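Local coordinates for protein DNA-entry nuclease (Competence-specific nuclease) (Streptococcus agalactiae ILRI112, PDB 4QGO) that probably cleaves DNA with little sequence preference, as a virulence-associated nuclease of the beta-beta-alpha (His-Me finger) class, at residues A[41-46]-A[169-174]; A[158-163]-A[200-205]. The protein carries 1 engineered substitution. One frame throughout, in Å; residues are numbered along the deposited sequence.

Contact 1: residues A[41-46]-A[169-174]. With SO4 (sulfate ion), chain C.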
loop_
_atom_site.group_PDB
_atom_site.type_symbol
_atom_site.label_atom_id
_atom_site.label_comp_id
_atom_site.label_asym_id
_atom_site.label_seq_id
_atom_site.Cartn_x
_atom_site.Cartn_y
_atom_site.Cartn_z
ATOM N N THR A 41 -5.170 0.803 -14.990
ATOM C CA THR A 41 -5.691 1.872 -14.145
ATOM C C THR A 41 -6.022 3.077 -15.013
ATOM O O THR A 41 -5.447 3.244 -16.094
ATOM C CB THR A 41 -4.680 2.276 -13.054
ATOM O OG1 THR A 41 -5.153 3.445 -12.369
ATOM C CG2 THR A 41 -3.311 2.558 -13.662
ATOM N N ASN A 42 -6.950 3.908 -14.544
ATOM C CA ASN A 42 -7.338 5.073 -15.324
ATOM C C ASN A 42 -6.525 6.317 -15.012
ATOM O O ASN A 42 -6.861 7.414 -15.470
ATOM C CB ASN A 42 -8.838 5.361 -15.182
ATOM C CG ASN A 42 -9.245 5.740 -13.768
ATOM O OD1 ASN A 42 -8.413 6.098 -12.931
ATOM N ND2 ASN A 42 -10.543 5.667 -13.496
ATOM N N LEU A 43 -5.468 6.151 -14.216
ATOM C CA LEU A 43 -4.594 7.273 -13.880
ATOM C C LEU A 43 -4.068 7.959 -15.122
ATOM O O LEU A 43 -3.661 7.309 -16.073
ATOM C CB LEU A 43 -3.418 6.816 -13.021
ATOM C CG LEU A 43 -3.696 6.433 -11.571
ATOM C CD1 LEU A 43 -2.416 5.902 -10.953
ATOM C CD2 LEU A 43 -4.212 7.639 -10.804
ATOM N N ASN A 44 -4.077 9.291 -15.086
ATOM C CA ASN A 44 -3.571 10.091 -16.192
ATOM C C ASN A 44 -2.189 10.650 -15.845
ATOM O O ASN A 44 -2.058 11.526 -14.994
ATOM C CB ASN A 44 -4.552 11.213 -16.528
ATOM C CG ASN A 44 -4.116 12.027 -17.732
ATOM O OD1 ASN A 44 -3.146 11.683 -18.403
ATOM N ND2 ASN A 44 -4.860 13.093 -18.032
ATOM N N ALA A 45 -1.158 10.101 -16.483
ATOM C CA ALA A 45 0.212 10.565 -16.273
ATOM C C ALA A 45 0.606 11.631 -17.280
ATOM O O ALA A 45 1.675 12.216 -17.177
ATOM C CB ALA A 45 1.184 9.394 -16.346
ATOM N N ASP A 46 -0.261 11.886 -18.254
ATOM C CA ASP A 46 0.054 12.849 -19.308
ATOM C C ASP A 46 -0.499 14.220 -18.941
ATOM O O ASP A 46 -1.353 14.787 -19.638
ATOM C CB ASP A 46 -0.501 12.359 -20.647
ATOM C CG ASP A 46 -0.038 13.202 -21.811
ATOM O OD1 ASP A 46 0.941 13.961 -21.639
ATOM O OD2 ASP A 46 -0.653 13.102 -22.894
ATOM N N ARG A 169 8.079 9.808 -15.611
ATOM C CA ARG A 169 7.083 10.490 -14.789
ATOM C C ARG A 169 6.009 9.469 -14.445
ATOM O O ARG A 169 5.419 8.861 -15.338
ATOM C CB ARG A 169 6.446 11.643 -15.563
ATOM C CG ARG A 169 7.357 12.847 -15.767
ATOM C CD ARG A 169 7.031 13.943 -14.764
ATOM N NE ARG A 169 5.747 14.573 -15.048
ATOM C CZ ARG A 169 5.216 15.554 -14.325
ATOM N NH1 ARG A 169 5.836 16.016 -13.233
ATOM N NH2 ARG A 169 4.045 16.055 -14.673
ATOM N N VAL A 170 5.771 9.268 -13.158
ATOM C CA VAL A 170 4.834 8.229 -12.735
ATOM C C VAL A 170 3.694 8.810 -11.909
ATOM O O VAL A 170 3.909 9.362 -10.836
ATOM C CB VAL A 170 5.542 7.110 -11.944
ATOM C CG1 VAL A 170 4.530 6.025 -11.582
ATOM C CG2 VAL A 170 6.666 6.507 -12.778
ATOM N N ARG A 171 2.479 8.704 -12.439
ATOM C CA ARG A 171 1.276 9.043 -11.687
ATOM C C ARG A 171 0.942 7.829 -10.805
ATOM O O ARG A 171 0.979 6.700 -11.264
ATOM C CB ARG A 171 0.141 9.375 -12.661
ATOM C CG ARG A 171 -1.172 9.766 -12.019
ATOM C CD ARG A 171 -1.142 11.155 -11.344
ATOM N NE ARG A 171 -2.496 11.452 -10.893
ATOM C CZ ARG A 171 -3.024 11.020 -9.753
ATOM N NH1 ARG A 171 -2.289 10.322 -8.890
ATOM N NH2 ARG A 171 -4.285 11.297 -9.462
ATOM N N TYR A 172 0.648 8.075 -9.528
ATOM C CA TYR A 172 0.621 7.022 -8.505
ATOM C C TYR A 172 -0.530 7.282 -7.547
ATOM O O TYR A 172 -0.757 8.425 -7.137
ATOM C CB TYR A 172 1.951 7.078 -7.741
ATOM C CG TYR A 172 2.307 5.940 -6.793
ATOM C CD1 TYR A 172 2.155 4.607 -7.160
ATOM C CD2 TYR A 172 2.883 6.211 -5.553
ATOM C CE1 TYR A 172 2.522 3.577 -6.288
ATOM C CE2 TYR A 172 3.258 5.190 -4.689
ATOM C CZ TYR A 172 3.083 3.883 -5.063
ATOM O OH TYR A 172 3.455 2.856 -4.208
ATOM N N ARG A 173 -1.264 6.229 -7.198
ATOM C CA ARG A 173 -2.388 6.347 -6.277
ATOM C C ARG A 173 -2.411 5.136 -5.360
ATOM O O ARG A 173 -2.406 4.000 -5.827
ATOM C CB ARG A 173 -3.715 6.489 -7.035
ATOM C CG ARG A 173 -4.956 6.684 -6.144
ATOM C CD ARG A 173 -6.157 7.191 -6.959
ATOM N NE ARG A 173 -6.529 6.287 -8.052
ATOM C CZ ARG A 173 -7.084 6.672 -9.200
ATOM N NH1 ARG A 173 -7.343 7.961 -9.438
ATOM N NH2 ARG A 173 -7.378 5.768 -10.128
ATOM N N VAL A 174 -2.405 5.394 -4.055
ATOM C CA VAL A 174 -2.390 4.336 -3.052
ATOM C C VAL A 174 -3.572 4.523 -2.108
ATOM O O VAL A 174 -3.735 5.582 -1.494
ATOM C CB VAL A 174 -1.083 4.357 -2.250
ATOM C CG1 VAL A 174 -1.120 3.301 -1.158
ATOM C CG2 VAL A 174 0.124 4.133 -3.178
HETATM S S SO4 C . -8.127 10.992 -7.638
HETATM O O1 SO4 C . -8.203 10.361 -6.330
HETATM O O2 SO4 C . -8.067 12.437 -7.491
HETATM O O3 SO4 C . -9.305 10.654 -8.448
HETATM O O4 SO4 C . -6.930 10.550 -8.338
HETATM O O HOH W 1 -7.946 8.699 -12.251
HETATM O O HOH W 2 -3.241 13.115 -13.106
HETATM O O HOH W 3 4.019 13.797 -17.263
#

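Contact 2: residues A[158-163]-A[200-205]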
loop_
_atom_site.group_PDB
_atom_site.type_symbol
_atom_site.label_atom_id
_atom_site.label_comp_id
_atom_site.label_asym_id
_atom_site.label_seq_id
_atom_site.Cartn_x
_atom_site.Cartn_y
_atom_site.Cartn_z
ATOM N N SER A 158 9.354 -0.881 -5.735
ATOM C CA SER A 158 10.568 -1.050 -6.517
ATOM C C SER A 158 10.334 -0.815 -8.002
ATOM O O SER A 158 11.186 -0.218 -8.667
ATOM C CB SER A 158 11.168 -2.435 -6.303
ATOM O OG SER A 158 11.623 -2.572 -4.969
ATOM N N LEU A 159 9.200 -1.265 -8.537
ATOM C CA LEU A 159 8.903 -0.990 -9.940
ATOM C C LEU A 159 8.817 0.509 -10.191
ATOM O O LEU A 159 9.316 1.017 -11.203
ATOM C CB LEU A 159 7.583 -1.645 -10.372
ATOM C CG LEU A 159 7.542 -3.170 -10.360
ATOM C CD1 LEU A 159 6.149 -3.647 -10.779
ATOM C CD2 LEU A 159 8.612 -3.757 -11.272
ATOM N N VAL A 160 8.169 1.223 -9.273
ATOM C CA VAL A 160 7.974 2.658 -9.435
ATOM C C VAL A 160 9.303 3.392 -9.281
ATOM O O VAL A 160 9.635 4.276 -10.073
ATOM C CB VAL A 160 6.970 3.203 -8.414
ATOM C CG1 VAL A 160 6.866 4.710 -8.521
ATOM C CG2 VAL A 160 5.603 2.577 -8.653
ATOM N N ARG A 161 10.069 2.993 -8.277
ATOM C CA ARG A 161 11.377 3.589 -8.027
ATOM C C ARG A 161 12.290 3.417 -9.230
ATOM O O ARG A 161 12.953 4.369 -9.658
ATOM C CB ARG A 161 11.986 2.917 -6.801
ATOM C CG ARG A 161 13.250 3.538 -6.304
ATOM C CD ARG A 161 13.702 2.890 -5.006
ATOM N NE ARG A 161 14.085 1.495 -5.210
ATOM C CZ ARG A 161 13.437 0.459 -4.695
ATOM N NH1 ARG A 161 12.362 0.659 -3.934
ATOM N NH2 ARG A 161 13.869 -0.775 -4.942
ATOM N N LYS A 162 12.321 2.212 -9.787
ATOM C CA LYS A 162 13.182 1.954 -10.936
ATOM C C LYS A 162 12.756 2.778 -12.149
ATOM O O LYS A 162 13.604 3.266 -12.901
ATOM C CB LYS A 162 13.236 0.456 -11.248
ATOM C CG LYS A 162 14.049 -0.306 -10.210
ATOM C CD LYS A 162 13.943 -1.810 -10.372
ATOM C CE LYS A 162 14.727 -2.517 -9.269
ATOM N NZ LYS A 162 14.758 -3.993 -9.473
ATOM N N ALA A 163 11.448 2.954 -12.326
ATOM C CA ALA A 163 10.924 3.780 -13.409
ATOM C C ALA A 163 11.345 5.238 -13.251
ATOM O O ALA A 163 11.823 5.875 -14.202
ATOM C CB ALA A 163 9.402 3.657 -13.466
ATOM N N LEU A 200 5.149 1.699 -17.871
ATOM C CA LEU A 200 4.795 1.181 -16.558
ATOM C C LEU A 200 3.312 1.375 -16.310
ATOM O O LEU A 200 2.797 2.491 -16.416
ATOM C CB LEU A 200 5.572 1.894 -15.452
ATOM C CG LEU A 200 5.220 1.458 -14.022
ATOM C CD1 LEU A 200 5.663 0.032 -13.784
ATOM C CD2 LEU A 200 5.854 2.395 -12.991
ATOM N N GLU A 201 2.627 0.289 -15.976
ATOM C CA GLU A 201 1.225 0.391 -15.582
ATOM C C GLU A 201 0.840 -0.808 -14.742
ATOM O O GLU A 201 1.079 -1.945 -15.138
ATOM C CB GLU A 201 0.301 0.509 -16.797
ATOM C CG GLU A 201 -1.160 0.701 -16.394
ATOM C CD GLU A 201 -2.072 1.110 -17.534
ATOM O OE1 GLU A 201 -1.576 1.348 -18.656
ATOM O OE2 GLU A 201 -3.304 1.211 -17.295
ATOM N N PHE A 202 0.264 -0.555 -13.578
ATOM C CA PHE A 202 -0.277 -1.644 -12.774
ATOM C C PHE A 202 -1.464 -1.196 -11.933
ATOM O O PHE A 202 -1.662 -0.000 -11.700
ATOM C CB PHE A 202 0.801 -2.355 -11.919
ATOM C CG PHE A 202 1.506 -1.470 -10.913
ATOM C CD1 PHE A 202 0.869 -1.058 -9.750
ATOM C CD2 PHE A 202 2.835 -1.117 -11.103
ATOM C CE1 PHE A 202 1.525 -0.280 -8.813
ATOM C CE2 PHE A 202 3.509 -0.344 -10.164
ATOM C CZ PHE A 202 2.858 0.073 -9.014
ATOM N N ASN A 203 -2.253 -2.173 -11.489
ATOM C CA ASN A 203 -3.421 -1.936 -10.665
ATOM C C ASN A 203 -3.569 -3.192 -9.822
ATOM O O ASN A 203 -3.997 -4.235 -10.324
ATOM C CB ASN A 203 -4.665 -1.708 -11.539
ATOM C CG ASN A 203 -5.850 -1.217 -10.740
ATOM O OD1 ASN A 203 -5.852 -1.272 -9.510
ATOM N ND2 ASN A 203 -6.875 -0.731 -11.438
ATOM N N VAL A 204 -3.182 -3.100 -8.554
ATOM C CA VAL A 204 -3.145 -4.276 -7.690
ATOM C C VAL A 204 -3.696 -3.986 -6.300
ATOM O O VAL A 204 -3.725 -2.830 -5.838
ATOM C CB VAL A 204 -1.701 -4.830 -7.534
ATOM C CG1 VAL A 204 -1.092 -5.233 -8.889
ATOM C CG2 VAL A 204 -0.824 -3.806 -6.842
ATOM N N ALA A 205 -4.129 -5.048 -5.631
ATOM C CA ALA A 205 -4.447 -4.980 -4.210
ATOM C C ALA A 205 -3.508 -5.921 -3.482
ATOM O O ALA A 205 -3.446 -7.102 -3.801
ATOM C CB ALA A 205 -5.898 -5.374 -3.954
#

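Contact 1: residues A[41-46]-A[169-174]
Ala45 and Arg171 bring the backbones nearest, 4.9 Å between their CA atoms, where the irregular loop 41-46 passes over strand 170-174 with end-to-end directions 140° apart. Threonine and asparagine hold the loop's turns: Thr41 OG1 accepts from Leu43 N (ST turn), Asn44 OD1 from Asp46 N (Asx turn). Leu43 carries the apolar part. Its CD1 sits 3.5 Å from Arg171 O, while CD2 wedges between two guanidiniums, over the centre of each: 3.4 Å from Arg173 CZ and 3.7 Å from Arg171 CZ. A branched leucine fits: one methyl reaches the strand backbone while the other packs on flat cationic faces, and arginine offers both such a face and in-plane N-H groups for polar partners.

Arg173 NH2 gives a hydrogen bond of 3.0 Å to Asn42 OD1, nearly straight at 163° and within the guanidinium plane, although the amide plane stands 83° to it. Glu192, on the neighbouring strand 188-195, forms a salt bridge to the same NH2 and also bonds Thr41 OG1. Arg171 NH1 is held by Asn67 OD1 and Ala68 O. One sulfate oxygen, O4, accepts a 2.8 Å bond from Arg173 NH1 and a weak one from Arg171 NH2; Asn67 ND2 also binds this ion. Waters link Asn42 OD1 to Arg173 NH1, Asn44 O to Arg171 NE and Ala45 O to Arg169 NE.

Strand alternation turns Arg171 and Arg173 towards the loop, and Arg169, just before the strand, points likewise; Glu192 and the sulfate, probably a crystallisation ion, would partly offset the repulsion between the first two.

Contact 2: residues A[158-163]-A[200-205]
Phe202 presents the edge of its ring to Val160, whose CG2 lies near the ring plane, 3.7 Å from CZ, and the two side chains cross at about a right angle. Its CG lies between the backbone N and the carbonyl carbon (chi1 61°), from where the ring extends to the helix. Beside it, CD1 of Leu159 meets CD2 of Phe202 at 4.2 Å, an oblique approach. A phenylalanine is well suited to this place: a long, flat side chain spans the space between strand and helix.

Leu200, just before strand 201-205, bridges the rest of the gap. Its CD2 comes 3.8 Å from CB of Ala163 and also faces the helix backbone, 4.1 Å from Leu159 O; that carbonyl is already used within the helix, accepting from Ala163 N. The small alanine allows the leucine methyl to come close to the helix where the two backbones are nearest, with 7.4 Å between CA of Ala163 and CA of Leu200. Val160 adds a branched side chain one turn away, its CG2 4.3 Å from Leu200 CD2. Every side-chain meeting across this interface is apolar.

The helix segment belongs to helix 153-165, which packs on one face of the large antiparallel sheet. Val170 of strand 170-177 touches Val160, Ala163 and Leu200, while Tyr156, one turn earlier on the helix, meets the Phe202 ring edge-to-face. Strand 201-207 is itself held between strands 188-195 and 33-36, placing this buried contact beneath the middle of the sheet.

How the contacts relate
Both contacts involve the same seven-stranded sheet, but on its opposite faces. Contact 2 is the buried, wholly apolar side, where helix 153-165 packs; contact 1 is nearer the surface, where a loop lies over arginines and water, an ion and carboxylates complete the bonding. Strand 170-177 serves both through its alternation, its arginines facing loop 41-46 while Val170 packs on Ala163 of the helix. Strand 201-207 does likewise: Phe202 looks to the helix, whereas Glu201 OE2 probably bonds Thr41 N at 3.0 Å and Asn203 touches the same threonine. Loop and helix thus sandwich the sheet, with charge outside and hydrocarbon inside.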